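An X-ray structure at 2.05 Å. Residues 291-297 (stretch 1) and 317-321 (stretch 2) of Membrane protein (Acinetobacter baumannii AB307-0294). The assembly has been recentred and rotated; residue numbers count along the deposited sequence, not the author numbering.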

# COMPACT_ATOMS: atom_id res chain seq x y z
N VAL A 291 0.28 -9.32 -20.85
CA VAL A 291 0.60 -10.54 -20.07
C VAL A 291 1.84 -10.19 -19.32
O VAL A 291 2.76 -9.64 -19.90
CB VAL A 291 0.86 -11.86 -20.91
CG1 VAL A 291 1.41 -13.01 -20.04
CG2 VAL A 291 -0.42 -12.35 -21.53
N MET A 292 1.87 -10.51 -18.05
CA MET A 292 3.06 -10.30 -17.23
C MET A 292 3.59 -11.61 -16.62
O MET A 292 2.80 -12.38 -16.11
CB MET A 292 2.78 -9.29 -16.08
CG MET A 292 4.00 -9.04 -15.15
SD MET A 292 3.58 -7.97 -13.78
CE MET A 292 2.45 -8.87 -12.74
N LEU A 293 4.91 -11.76 -16.55
CA LEU A 293 5.54 -12.85 -15.79
C LEU A 293 6.39 -12.17 -14.71
O LEU A 293 7.06 -11.16 -15.00
CB LEU A 293 6.46 -13.80 -16.62
CG LEU A 293 5.81 -14.58 -17.75
CD1 LEU A 293 6.82 -15.31 -18.63
CD2 LEU A 293 4.64 -15.47 -17.24
N ALA A 294 6.33 -12.68 -13.48
CA ALA A 294 7.17 -12.08 -12.44
C ALA A 294 7.69 -13.15 -11.53
O ALA A 294 7.00 -14.15 -11.29
CB ALA A 294 6.40 -11.07 -11.65
N TYR A 295 8.88 -12.91 -10.99
CA TYR A 295 9.53 -13.78 -10.00
C TYR A 295 9.97 -12.93 -8.85
O TYR A 295 10.43 -11.82 -9.08
CB TYR A 295 10.76 -14.47 -10.67
CG TYR A 295 11.57 -15.27 -9.72
CD1 TYR A 295 11.19 -16.59 -9.37
CD2 TYR A 295 12.71 -14.73 -9.13
CE1 TYR A 295 11.93 -17.31 -8.41
CE2 TYR A 295 13.46 -15.42 -8.18
CZ TYR A 295 13.08 -16.76 -7.87
OH TYR A 295 13.82 -17.47 -6.91
N GLN A 296 9.84 -13.46 -7.61
CA GLN A 296 10.06 -12.74 -6.41
C GLN A 296 10.74 -13.67 -5.45
O GLN A 296 10.40 -14.84 -5.35
CB GLN A 296 8.70 -12.26 -5.88
CG GLN A 296 8.71 -11.39 -4.68
CD GLN A 296 7.32 -10.74 -4.45
OE1 GLN A 296 6.90 -9.92 -5.25
NE2 GLN A 296 6.64 -11.13 -3.42
N GLN A 297 11.72 -13.20 -4.69
CA GLN A 297 12.38 -14.13 -3.74
C GLN A 297 12.82 -13.38 -2.49
O GLN A 297 13.25 -12.21 -2.55
CB GLN A 297 13.60 -14.69 -4.47
CG GLN A 297 14.64 -15.32 -3.59
CD GLN A 297 15.71 -16.10 -4.37
OE1 GLN A 297 15.66 -16.28 -5.61
NE2 GLN A 297 16.57 -16.79 -3.58
N TYR A 317 5.86 -2.55 -2.52
CA TYR A 317 5.85 -2.15 -3.95
C TYR A 317 6.53 -3.30 -4.80
O TYR A 317 7.63 -3.19 -5.26
CB TYR A 317 6.53 -0.81 -4.13
CG TYR A 317 5.64 0.47 -3.80
CD1 TYR A 317 4.89 0.56 -2.66
CD2 TYR A 317 5.71 1.58 -4.56
CE1 TYR A 317 4.13 1.66 -2.36
CE2 TYR A 317 5.00 2.74 -4.26
CZ TYR A 317 4.18 2.75 -3.15
OH TYR A 317 3.46 3.85 -2.82
N LEU A 318 5.91 -4.48 -4.79
CA LEU A 318 6.42 -5.69 -5.45
C LEU A 318 5.23 -6.33 -6.23
O LEU A 318 4.08 -6.08 -5.87
CB LEU A 318 6.88 -6.67 -4.39
CG LEU A 318 8.10 -6.21 -3.59
CD1 LEU A 318 8.36 -7.13 -2.43
CD2 LEU A 318 9.34 -6.17 -4.41
N PRO A 319 5.50 -7.11 -7.25
CA PRO A 319 4.39 -7.58 -8.18
C PRO A 319 3.60 -8.76 -7.65
O PRO A 319 2.45 -8.95 -7.97
CB PRO A 319 5.22 -8.00 -9.43
CG PRO A 319 6.57 -8.45 -8.95
CD PRO A 319 6.85 -7.43 -7.81
N ASN A 320 4.17 -9.60 -6.81
CA ASN A 320 3.47 -10.86 -6.41
C ASN A 320 2.82 -10.60 -5.07
O ASN A 320 3.24 -11.09 -3.99
CB ASN A 320 4.35 -12.06 -6.33
CG ASN A 320 4.94 -12.46 -7.68
OD1 ASN A 320 4.65 -11.87 -8.72
ND2 ASN A 320 5.82 -13.45 -7.65
N SER A 321 1.70 -9.89 -5.19
CA SER A 321 1.06 -9.26 -4.05
C SER A 321 -0.41 -9.04 -4.38
O SER A 321 -0.73 -8.16 -5.17
CB SER A 321 1.65 -7.86 -3.77
OG SER A 321 1.11 -7.40 -2.50

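How do the two backbones lie against each other? Residues 291-297 form an extended strand that runs on beyond both ends of the stretch, whereas 317-321 has no regular helix or strand. The backbones stay apart: A294 CA lies 6.8 Å from P319 CA, and Q296 CA lies 6.9 Å from N320 CA. No backbone-to-backbone hydrogen bond links them; side chains make the contacts across the gap, in two cases to the N320 backbone.

Which strand residues reach across? The alternation of an extended strand turns M292, A294 and Q296 toward the loop, while L293 and Y295 point away. Within the strand, Y295 OH donates a hydrogen bond to Q297 OE1 at 2.5 Å.

What does Q296 offer the loop? Its amide can both accept and donate, and it meets the N320 backbone in both roles. N320 N donates to Q296 OE1 at 3.2 Å, and Q296 NE2 returns a weak bond to N320 O at 3.4 Å. Q296 OE1 also sits 3.4 Å from L318 CB and 3.6 Å from P319 CD, so three successive loop residues approach this oxygen.

Where does apolar packing contribute? P319 presents its ring to the strand: A294 CB lies 3.8 Å from P319 CG, and M292 CE approaches P319 CB more loosely at 4.4 Å. The small A294 methyl also touches N320, with CB 3.5 Å from N320 OD1.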